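Local coordinates for biotin transporter BioY (Lactococcus lactis subsp. cremoris, PDB 4DVE), which binds biotin in the membrane and probably works with an energy-coupling factor ABC-transporter complex that powers its uptake, at residues A[26-31]-A[70-74]; A[30-36]-A[50-55]; A[75-79]-A[90-95]. One frame throughout, in Å; residues are numbered along the deposited sequence.

Interaction 1. Residues A[26-31]-A[70-74]. With BNG (nonyl beta-D-glucopyranoside), chain E.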
loop_
_atom_site.group_PDB
_atom_site.type_symbol
_atom_site.label_atom_id
_atom_site.label_comp_id
_atom_site.label_asym_id
_atom_site.label_seq_id
_atom_site.Cartn_x
_atom_site.Cartn_y
_atom_site.Cartn_z
HETATM N N MSE A 26 -11.608 3.010 -1.770
HETATM C CA MSE A 26 -10.187 2.786 -1.519
HETATM C C MSE A 26 -9.582 2.030 -2.678
HETATM O O MSE A 26 -8.523 2.419 -3.155
HETATM C CB MSE A 26 -10.031 2.076 -0.154
HETATM C CG MSE A 26 -8.601 1.975 0.340
HETATM SE SE MSE A 26 -7.895 3.770 0.802
HETATM C CE MSE A 26 -6.667 3.859 -0.712
ATOM N N THR A 27 -10.264 0.967 -3.138
ATOM C CA THR A 27 -9.873 0.205 -4.326
ATOM C C THR A 27 -9.807 1.105 -5.575
ATOM O O THR A 27 -8.811 1.109 -6.294
ATOM C CB THR A 27 -10.844 -0.964 -4.576
ATOM O OG1 THR A 27 -10.864 -1.849 -3.439
ATOM C CG2 THR A 27 -10.480 -1.734 -5.861
ATOM N N ALA A 28 -10.837 1.910 -5.777
ATOM C CA ALA A 28 -10.873 2.850 -6.901
ATOM C C ALA A 28 -9.739 3.884 -6.813
ATOM O O ALA A 28 -9.129 4.224 -7.843
ATOM C CB ALA A 28 -12.233 3.551 -6.972
ATOM N N PHE A 29 -9.457 4.365 -5.593
ATOM C CA PHE A 29 -8.406 5.365 -5.368
ATOM C C PHE A 29 -7.016 4.834 -5.730
ATOM O O PHE A 29 -6.208 5.511 -6.389
ATOM C CB PHE A 29 -8.437 5.841 -3.912
ATOM C CG PHE A 29 -7.496 6.959 -3.623
ATOM C CD1 PHE A 29 -7.787 8.242 -4.046
ATOM C CD2 PHE A 29 -6.305 6.731 -2.963
ATOM C CE1 PHE A 29 -6.910 9.287 -3.796
ATOM C CE2 PHE A 29 -5.428 7.770 -2.709
ATOM C CZ PHE A 29 -5.722 9.046 -3.134
ATOM N N ILE A 30 -6.754 3.603 -5.328
ATOM C CA ILE A 30 -5.510 2.946 -5.659
ATOM C C ILE A 30 -5.348 2.826 -7.183
ATOM O O ILE A 30 -4.242 3.068 -7.755
ATOM C CB ILE A 30 -5.424 1.568 -4.987
ATOM C CG1 ILE A 30 -5.353 1.699 -3.453
ATOM C CG2 ILE A 30 -4.196 0.811 -5.520
ATOM C CD1 ILE A 30 -5.744 0.419 -2.702
ATOM N N ILE A 31 -6.444 2.462 -7.847
ATOM C CA ILE A 31 -6.489 2.376 -9.317
ATOM C C ILE A 31 -6.226 3.741 -9.963
ATOM O O ILE A 31 -5.403 3.843 -10.874
ATOM C CB ILE A 31 -7.830 1.776 -9.821
ATOM C CG1 ILE A 31 -7.956 0.301 -9.393
ATOM C CG2 ILE A 31 -7.940 1.901 -11.352
ATOM C CD1 ILE A 31 -9.330 -0.316 -9.608
ATOM N N SER A 70 -9.801 -4.337 0.479
ATOM C CA SER A 70 -9.719 -3.306 -0.559
ATOM C C SER A 70 -8.518 -3.470 -1.492
ATOM O O SER A 70 -8.649 -3.279 -2.713
ATOM C CB SER A 70 -9.612 -1.904 0.060
ATOM O OG SER A 70 -10.869 -1.457 0.426
ATOM N N VAL A 71 -7.348 -3.713 -0.898
ATOM C CA VAL A 71 -6.088 -3.943 -1.650
ATOM C C VAL A 71 -6.167 -5.259 -2.411
ATOM O O VAL A 71 -5.752 -5.362 -3.572
ATOM C CB VAL A 71 -4.829 -3.874 -0.721
ATOM C CG1 VAL A 71 -3.559 -4.372 -1.436
ATOM C CG2 VAL A 71 -4.654 -2.442 -0.206
ATOM N N GLY A 72 -6.733 -6.262 -1.762
ATOM C CA GLY A 72 -6.931 -7.562 -2.370
ATOM C C GLY A 72 -7.756 -7.472 -3.623
ATOM O O GLY A 72 -7.433 -8.106 -4.630
ATOM N N ALA A 73 -8.806 -6.662 -3.573
ATOM C CA ALA A 73 -9.688 -6.526 -4.703
ATOM C C ALA A 73 -8.952 -5.875 -5.870
ATOM O O ALA A 73 -9.142 -6.258 -7.024
ATOM C CB ALA A 73 -10.952 -5.739 -4.320
ATOM N N PHE A 74 -8.152 -4.857 -5.559
ATOM C CA PHE A 74 -7.323 -4.177 -6.547
ATOM C C PHE A 74 -6.363 -5.189 -7.215
ATOM O O PHE A 74 -6.252 -5.264 -8.439
ATOM C CB PHE A 74 -6.539 -3.030 -5.864
ATOM C CG PHE A 74 -5.297 -2.612 -6.596
ATOM C CD1 PHE A 74 -5.374 -1.969 -7.821
ATOM C CD2 PHE A 74 -4.038 -2.850 -6.056
ATOM C CE1 PHE A 74 -4.213 -1.608 -8.524
ATOM C CE2 PHE A 74 -2.885 -2.462 -6.745
ATOM C CZ PHE A 74 -2.979 -1.859 -7.972
HETATM C C1 BNG E . -14.585 -3.628 -4.373
HETATM C C2 BNG E . -14.330 -3.478 -2.877
HETATM C C3 BNG E . -14.923 -4.648 -2.103
HETATM C C4 BNG E . -16.369 -4.899 -2.513
HETATM C C5 BNG E . -16.502 -4.964 -4.030
HETATM C C6 BNG E . -17.959 -5.139 -4.444
HETATM C "C1'" BNG E . -14.409 -2.513 -6.447
HETATM C "C2'" BNG E . -14.355 -1.102 -7.019
HETATM C "C3'" BNG E . -13.732 -1.101 -8.411
HETATM C "C4'" BNG E . -13.465 0.323 -8.888
HETATM C "C5'" BNG E . -12.932 0.328 -10.315
HETATM C "C6'" BNG E . -12.436 1.716 -10.707
HETATM C "C7'" BNG E . -12.189 1.804 -12.208
HETATM C "C8'" BNG E . -11.458 3.092 -12.567
HETATM C "C9'" BNG E . -12.189 4.301 -12.023
HETATM O O1 BNG E . -14.101 -2.473 -5.055
HETATM O O2 BNG E . -12.920 -3.413 -2.638
HETATM O O3 BNG E . -14.868 -4.368 -0.698
HETATM O O4 BNG E . -16.821 -6.131 -1.941
HETATM O O5 BNG E . -15.985 -3.765 -4.605
HETATM O O6 BNG E . -18.110 -4.779 -5.822
#
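Met26, a selenomethionine, opens the contact with its CB and CG against the side chain of Ser70, CB lying 3.7 Å from Ser70 OG, before the bent chain turns away. The serine is small enough for the helices to come close, and its hydroxyl is bonded to the carbonyl of Ser23, within helix 13-33. Thr27 supplies the polar centre. With OG1 anti to the carbonyl carbon and beside the backbone N (chi1 -59°), the hydroxyl gives a 2.7 Å hydrogen bond from Thr27 OG1 to Ser70 O. That oxygen is approached from well off the C=O direction, at 115°, and also accepts the helical bond from Phe74 N. Thr27 OG1 receives a 2.7 Å bond from O2 of the detergent nonyl glucoside, and the carbonyl of Ser23, one turn earlier, is a further partner. Ile30 divides its two branches: CD1, ending the longer one, meets Val71 CG2, while CG2 sits over the centre of the Phe74 ring in a CH-pi contact, 3.5 Å from the centroid. Beta-branched Ile31 then brings CG1 to the edge of that ring, 3.8 Å from Phe74 CD1, and turns CD1 to the detergent's alkyl chain. The two segment axes cross at -50°, 8.6 Å apart. Beyond this membrane-embedded pair, helix 100-119 covers Val71 with Pro110 and Phe74 with Trp106.

Interaction 2. Residues A[30-36]-A[50-55]. With BTN (biotin), chain D; BNG (nonyl beta-D-glucopyranoside), chain E.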
loop_
_atom_site.group_PDB
_atom_site.type_symbol
_atom_site.label_atom_id
_atom_site.label_comp_id
_atom_site.label_asym_id
_atom_site.label_seq_id
_atom_site.Cartn_x
_atom_site.Cartn_y
_atom_site.Cartn_z
ATOM N N ILE A 30 -6.754 3.603 -5.328
ATOM C CA ILE A 30 -5.510 2.946 -5.659
ATOM C C ILE A 30 -5.348 2.826 -7.183
ATOM O O ILE A 30 -4.242 3.068 -7.755
ATOM C CB ILE A 30 -5.424 1.568 -4.987
ATOM C CG1 ILE A 30 -5.353 1.699 -3.453
ATOM C CG2 ILE A 30 -4.196 0.811 -5.520
ATOM C CD1 ILE A 30 -5.744 0.419 -2.702
ATOM N N ILE A 31 -6.444 2.462 -7.847
ATOM C CA ILE A 31 -6.489 2.376 -9.317
ATOM C C ILE A 31 -6.226 3.741 -9.963
ATOM O O ILE A 31 -5.403 3.843 -10.874
ATOM C CB ILE A 31 -7.830 1.776 -9.821
ATOM C CG1 ILE A 31 -7.956 0.301 -9.393
ATOM C CG2 ILE A 31 -7.940 1.901 -11.352
ATOM C CD1 ILE A 31 -9.330 -0.316 -9.608
ATOM N N ILE A 32 -6.891 4.788 -9.480
ATOM C CA ILE A 32 -6.695 6.158 -10.007
ATOM C C ILE A 32 -5.218 6.619 -9.893
ATOM O O ILE A 32 -4.686 7.210 -10.818
ATOM C CB ILE A 32 -7.667 7.159 -9.316
ATOM C CG1 ILE A 32 -9.111 6.892 -9.792
ATOM C CG2 ILE A 32 -7.298 8.620 -9.619
ATOM C CD1 ILE A 32 -10.183 7.520 -8.916
ATOM N N LEU A 33 -4.557 6.319 -8.776
ATOM C CA LEU A 33 -3.132 6.634 -8.617
ATOM C C LEU A 33 -2.250 5.982 -9.687
ATOM O O LEU A 33 -1.237 6.538 -10.093
ATOM C CB LEU A 33 -2.642 6.250 -7.215
ATOM C CG LEU A 33 -3.225 7.018 -6.008
ATOM C CD1 LEU A 33 -2.682 6.386 -4.728
ATOM C CD2 LEU A 33 -2.939 8.504 -6.051
ATOM N N GLY A 34 -2.653 4.813 -10.148
ATOM C CA GLY A 34 -1.991 4.139 -11.248
ATOM C C GLY A 34 -2.121 4.800 -12.616
ATOM O O GLY A 34 -1.430 4.384 -13.544
ATOM N N PHE A 35 -2.972 5.824 -12.751
ATOM C CA PHE A 35 -3.124 6.549 -14.031
ATOM C C PHE A 35 -1.950 7.500 -14.284
ATOM O O PHE A 35 -1.762 7.959 -15.411
ATOM C CB PHE A 35 -4.429 7.382 -14.093
ATOM C CG PHE A 35 -5.706 6.584 -14.012
ATOM C CD1 PHE A 35 -5.748 5.229 -14.301
ATOM C CD2 PHE A 35 -6.898 7.225 -13.674
ATOM C CE1 PHE A 35 -6.943 4.524 -14.241
ATOM C CE2 PHE A 35 -8.097 6.526 -13.612
ATOM C CZ PHE A 35 -8.115 5.170 -13.895
ATOM N N LEU A 36 -1.197 7.830 -13.237
ATOM C CA LEU A 36 0.093 8.507 -13.400
ATOM C C LEU A 36 1.134 7.554 -13.969
ATOM O O LEU A 36 1.352 6.489 -13.421
ATOM C CB LEU A 36 0.634 8.998 -12.067
ATOM C CG LEU A 36 0.362 10.436 -11.677
ATOM C CD1 LEU A 36 -0.974 10.484 -10.958
ATOM C CD2 LEU A 36 1.499 10.935 -10.782
ATOM N N LEU A 50 3.415 6.344 -7.937
ATOM C CA LEU A 50 2.617 6.914 -6.865
ATOM C C LEU A 50 1.686 5.883 -6.216
ATOM O O LEU A 50 1.261 6.081 -5.079
ATOM C CB LEU A 50 1.813 8.104 -7.391
ATOM C CG LEU A 50 1.047 8.949 -6.370
ATOM C CD1 LEU A 50 1.942 9.478 -5.242
ATOM C CD2 LEU A 50 0.303 10.096 -7.074
ATOM N N GLN A 51 1.395 4.781 -6.908
ATOM C CA GLN A 51 0.295 3.892 -6.509
ATOM C C GLN A 51 0.474 3.208 -5.135
ATOM O O GLN A 51 -0.513 2.917 -4.440
ATOM C CB GLN A 51 0.042 2.889 -7.653
ATOM C CG GLN A 51 -1.067 1.912 -7.455
ATOM C CD GLN A 51 -1.455 1.178 -8.741
ATOM O OE1 GLN A 51 -2.579 1.351 -9.259
ATOM N NE2 GLN A 51 -0.562 0.342 -9.236
ATOM N N ASN A 52 1.729 2.948 -4.735
ATOM C CA ASN A 52 1.976 2.374 -3.433
ATOM C C ASN A 52 1.487 3.247 -2.264
ATOM O O ASN A 52 1.243 2.737 -1.178
ATOM C CB ASN A 52 3.435 1.924 -3.246
ATOM C CG ASN A 52 4.420 3.056 -3.333
ATOM O OD1 ASN A 52 4.284 3.933 -4.187
ATOM N ND2 ASN A 52 5.444 3.035 -2.459
HETATM N N MSE A 53 1.294 4.544 -2.478
HETATM C CA MSE A 53 0.718 5.391 -1.427
HETATM C C MSE A 53 -0.688 4.927 -1.015
HETATM O O MSE A 53 -1.070 4.974 0.184
HETATM C CB MSE A 53 0.682 6.839 -1.918
HETATM C CG MSE A 53 0.136 7.756 -0.819
HETATM SE SE MSE A 53 0.271 9.660 -1.340
HETATM C CE MSE A 53 -1.185 9.651 -2.658
ATOM N N GLY A 54 -1.500 4.542 -1.997
ATOM C CA GLY A 54 -2.864 4.092 -1.711
ATOM C C GLY A 54 -2.867 2.809 -0.878
ATOM O O GLY A 54 -3.766 2.588 -0.057
ATOM N N ILE A 55 -1.883 1.955 -1.143
ATOM C CA ILE A 55 -1.683 0.739 -0.398
ATOM C C ILE A 55 -1.396 1.076 1.063
ATOM O O ILE A 55 -1.893 0.411 1.956
ATOM C CB ILE A 55 -0.505 -0.112 -0.938
ATOM C CG1 ILE A 55 -0.666 -0.407 -2.441
ATOM C CG2 ILE A 55 -0.386 -1.412 -0.136
ATOM C CD1 ILE A 55 -1.991 -1.051 -2.816
HETATM C C11 BTN D . 4.024 -2.442 -10.782
HETATM O O11 BTN D . 3.107 -1.660 -11.122
HETATM O O12 BTN D . 4.416 -3.315 -11.569
HETATM C C10 BTN D . 4.671 -2.357 -9.386
HETATM C C9 BTN D . 5.760 -1.287 -9.288
HETATM C C8 BTN D . 6.411 -1.303 -7.885
HETATM C C7 BTN D . 7.279 -0.055 -7.659
HETATM C C2 BTN D . 7.907 -0.017 -6.277
HETATM S S1 BTN D . 6.652 0.208 -5.003
HETATM C C6 BTN D . 7.890 0.716 -3.830
HETATM C C5 BTN D . 8.980 1.502 -4.601
HETATM N N1 BTN D . 8.677 2.910 -4.628
HETATM C C3 BTN D . 8.416 3.363 -5.851
HETATM O O3 BTN D . 8.138 4.527 -6.141
HETATM N N2 BTN D . 8.527 2.335 -6.711
HETATM C C4 BTN D . 8.920 1.103 -6.076
HETATM C C1 BNG E . -14.585 -3.628 -4.373
HETATM C C2 BNG E . -14.330 -3.478 -2.877
HETATM C C3 BNG E . -14.923 -4.648 -2.103
HETATM C C4 BNG E . -16.369 -4.899 -2.513
HETATM C C5 BNG E . -16.502 -4.964 -4.030
HETATM C C6 BNG E . -17.959 -5.139 -4.444
HETATM C "C1'" BNG E . -14.409 -2.513 -6.447
HETATM C "C2'" BNG E . -14.355 -1.102 -7.019
HETATM C "C3'" BNG E . -13.732 -1.101 -8.411
HETATM C "C4'" BNG E . -13.465 0.323 -8.888
HETATM C "C5'" BNG E . -12.932 0.328 -10.315
HETATM C "C6'" BNG E . -12.436 1.716 -10.707
HETATM C "C7'" BNG E . -12.189 1.804 -12.208
HETATM C "C8'" BNG E . -11.458 3.092 -12.567
HETATM C "C9'" BNG E . -12.189 4.301 -12.023
HETATM O O1 BNG E . -14.101 -2.473 -5.055
HETATM O O2 BNG E . -12.920 -3.413 -2.638
HETATM O O3 BNG E . -14.868 -4.368 -0.698
HETATM O O4 BNG E . -16.821 -6.131 -1.941
HETATM O O5 BNG E . -15.985 -3.765 -4.605
HETATM O O6 BNG E . -18.110 -4.779 -5.822
HETATM O O HOH W 1 1.279 5.143 -9.939
HETATM O O HOH W 2 3.351 7.037 -11.033
#
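Leu50 N is bonded to two waters that link the chain leading into helix 52-80 to the end of helix 13-33. One passes the bond on to Leu33 O, water to oxygen 2.9 Å; the other, weakly held by Leu50 N, donates to Leu36 O. Next to this water-linked backbone Leu33 fills the interface. Its CG is anti to the carbonyl carbon (chi1 -66°), and the two methyls divide the work: CD1 lies 3.5 Å from Gly54 N, whereas CD2 meets Leu50 CD2 at 3.8 Å and, more loosely, the methyl of selenomethionine Met53. Gly54 suits its place because a CB would run into Ile30 CG1, which lies 3.7 Å from Gly54 C. Ile30 also crosses Ile55 at about a right angle, their methyls CG2 and CD1 being 4.0 Å apart. Gln51, extended beyond CG, crosses Ile30 in the same manner, its CG 3.8 Å from Ile30 CG2. Leu36, on the more exposed side, rests on Leu50 CD2. Asn52 points away from this interface into the biotin site, held by Lys176 and Asp173, with its ND2 3.6 Å from biotin C6. This is close helix packing at a glycine, next to the substrate pocket of a BioY S component.

Interaction 3. Residues A[75-79]-A[90-95]. With BNG (nonyl beta-D-glucopyranoside), chain G.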
loop_
_atom_site.group_PDB
_atom_site.type_symbol
_atom_site.label_atom_id
_atom_site.label_comp_id
_atom_site.label_asym_id
_atom_site.label_seq_id
_atom_site.Cartn_x
_atom_site.Cartn_y
_atom_site.Cartn_z
ATOM N N LEU A 75 -5.671 -5.962 -6.391
ATOM C CA LEU A 75 -4.699 -6.926 -6.887
ATOM C C LEU A 75 -5.378 -8.021 -7.718
ATOM O O LEU A 75 -4.850 -8.430 -8.765
ATOM C CB LEU A 75 -3.901 -7.543 -5.720
ATOM C CG LEU A 75 -2.987 -6.597 -4.966
ATOM C CD1 LEU A 75 -2.363 -7.280 -3.730
ATOM C CD2 LEU A 75 -1.905 -6.098 -5.897
ATOM N N ALA A 76 -6.540 -8.483 -7.252
ATOM C CA ALA A 76 -7.329 -9.470 -7.980
ATOM C C ALA A 76 -7.694 -8.956 -9.390
ATOM O O ALA A 76 -7.610 -9.694 -10.386
ATOM C CB ALA A 76 -8.583 -9.846 -7.182
ATOM N N LEU A 77 -8.076 -7.683 -9.476
ATOM C CA LEU A 77 -8.369 -7.073 -10.768
ATOM C C LEU A 77 -7.148 -7.120 -11.689
ATOM O O LEU A 77 -7.266 -7.417 -12.879
ATOM C CB LEU A 77 -8.891 -5.639 -10.586
ATOM C CG LEU A 77 -10.326 -5.478 -10.057
ATOM C CD1 LEU A 77 -10.703 -4.011 -9.988
ATOM C CD2 LEU A 77 -11.358 -6.197 -10.925
ATOM N N ALA A 78 -5.972 -6.844 -11.135
ATOM C CA ALA A 78 -4.734 -6.923 -11.912
ATOM C C ALA A 78 -4.466 -8.367 -12.335
ATOM O O ALA A 78 -4.125 -8.626 -13.499
ATOM C CB ALA A 78 -3.552 -6.349 -11.122
ATOM N N LEU A 79 -4.680 -9.306 -11.417
ATOM C CA LEU A 79 -4.385 -10.714 -11.693
ATOM C C LEU A 79 -5.237 -11.303 -12.811
ATOM O O LEU A 79 -4.777 -12.150 -13.568
ATOM C CB LEU A 79 -4.526 -11.552 -10.438
ATOM C CG LEU A 79 -3.378 -11.364 -9.451
ATOM C CD1 LEU A 79 -3.850 -11.633 -8.020
ATOM C CD2 LEU A 79 -2.209 -12.265 -9.856
ATOM N N GLY A 90 -1.083 -4.988 -16.300
ATOM C CA GLY A 90 -1.748 -6.016 -15.537
ATOM C C GLY A 90 -1.539 -7.369 -16.159
ATOM O O GLY A 90 -0.683 -7.533 -17.025
ATOM N N GLY A 91 -2.340 -8.332 -15.720
ATOM C CA GLY A 91 -2.195 -9.719 -16.135
ATOM C C GLY A 91 -1.345 -10.472 -15.131
ATOM O O GLY A 91 -0.411 -9.910 -14.522
ATOM N N ALA A 92 -1.664 -11.750 -14.982
ATOM C CA ALA A 92 -1.088 -12.595 -13.964
ATOM C C ALA A 92 0.400 -12.787 -14.217
ATOM O O ALA A 92 1.199 -12.770 -13.281
ATOM C CB ALA A 92 -1.826 -13.934 -13.906
ATOM N N ALA A 93 0.790 -12.894 -15.483
ATOM C CA ALA A 93 2.209 -13.092 -15.825
ATOM C C ALA A 93 3.082 -11.927 -15.350
ATOM O O ALA A 93 4.193 -12.147 -14.888
ATOM C CB ALA A 93 2.388 -13.335 -17.328
ATOM N N SER A 94 2.578 -10.693 -15.416
ATOM C CA SER A 94 3.358 -9.538 -14.926
ATOM C C SER A 94 3.750 -9.639 -13.431
ATOM O O SER A 94 4.668 -8.963 -13.001
ATOM C CB SER A 94 2.600 -8.227 -15.138
ATOM O OG SER A 94 1.530 -8.108 -14.202
ATOM N N PHE A 95 3.047 -10.461 -12.652
ATOM C CA PHE A 95 3.365 -10.654 -11.239
ATOM C C PHE A 95 4.605 -11.506 -11.007
ATOM O O PHE A 95 5.118 -11.546 -9.889
ATOM C CB PHE A 95 2.185 -11.293 -10.478
ATOM C CG PHE A 95 1.110 -10.308 -10.086
ATOM C CD1 PHE A 95 0.223 -9.812 -11.041
ATOM C CD2 PHE A 95 1.004 -9.864 -8.773
ATOM C CE1 PHE A 95 -0.768 -8.893 -10.671
ATOM C CE2 PHE A 95 0.034 -8.942 -8.402
ATOM C CZ PHE A 95 -0.853 -8.462 -9.352
HETATM C C1 BNG G . -5.021 -4.831 -21.661
HETATM C C2 BNG G . -4.141 -3.736 -22.252
HETATM C C3 BNG G . -2.676 -4.156 -22.259
HETATM C C4 BNG G . -2.255 -4.691 -20.895
HETATM C C5 BNG G . -3.249 -5.729 -20.385
HETATM C C6 BNG G . -2.869 -6.207 -18.989
HETATM C "C1'" BNG G . -7.292 -5.449 -21.473
HETATM C "C2'" BNG G . -8.596 -4.943 -20.868
HETATM C "C3'" BNG G . -8.782 -3.455 -21.140
HETATM C "C4'" BNG G . -10.240 -3.046 -20.969
HETATM C "C5'" BNG G . -10.388 -1.529 -20.978
HETATM C "C6'" BNG G . -10.068 -0.940 -19.609
HETATM C "C7'" BNG G . -9.536 0.482 -19.737
HETATM C "C8'" BNG G . -9.427 0.894 -21.200
HETATM C "C9'" BNG G . -10.763 0.766 -21.900
HETATM O O1 BNG G . -6.367 -4.369 -21.584
HETATM O O2 BNG G . -4.562 -3.455 -23.592
HETATM O O3 BNG G . -1.859 -3.033 -22.604
HETATM O O4 BNG G . -0.955 -5.284 -20.995
HETATM O O5 BNG G . -4.556 -5.160 -20.354
HETATM O O6 BNG G . -3.610 -7.391 -18.673
HETATM O O HOH W 3 -4.071 -12.815 -16.275
#
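Phe95 and Leu79 bury the most surface here, and they meet methyl to ring. Leu79 CD2 stands over the centre of the Phe95 ring, 3.7 Å from its centroid, a CH-pi contact. The leucine sets out away from the loop, but with CG anti to the carbonyl carbon (chi1 -74°) its branched end returns to one face of the ring. Ala78 CB comes to the same ring at its edge, 3.8 Å from Phe95 CE1; a residue this small lets the ring lie close to the helix. The contact joins helix 52-80 to the glycine-rich loop between two membrane helices of the S component, which enters a 3-10 turn through Ser94 and Phe95. Carbonyls near a helix end need partners from elsewhere: Ala78 O receives a 2.9 Å hydrogen bond from Gly91 N, and Leu79 O takes a 2.9 Å bond from a water that itself accepts from Ala92 N. Gly91 adopts backbone angles that a CB would not tolerate, and its own carbonyl accepts Ser94 OG at 2.7 Å in the carbonyl plane. Arg103, a biotin-pocket residue, bonds to Ser94 and makes a cation-pi interaction with Phe95, while a detergent glucoside lies beside Gly90.

How the interactions relate
Interactions 1 and 2 are buried and join the same two helices, 13-33 and 52-80, sharing Ile30, with Ile31 marginal in interaction 2; interaction 3 is only partly buried and ties helix 52-80 to the loop after it. Within the helices, interaction 1 pairs a direct threonine-to-carbonyl bond with aliphatic and aromatic packing. Near the end of the first helix, interaction 2 relies on glycine, leucine and bridging waters. Interaction 3 combines backbone and water links with an aromatic ring. Phe74 and Val71 touch the 50-55 segment, and Ile31 reaches Leu77, so the three contacts adjoin. One glucoside touches interactions 1 and 2, another interaction 3, while Asn52 of interaction 2 faces biotin.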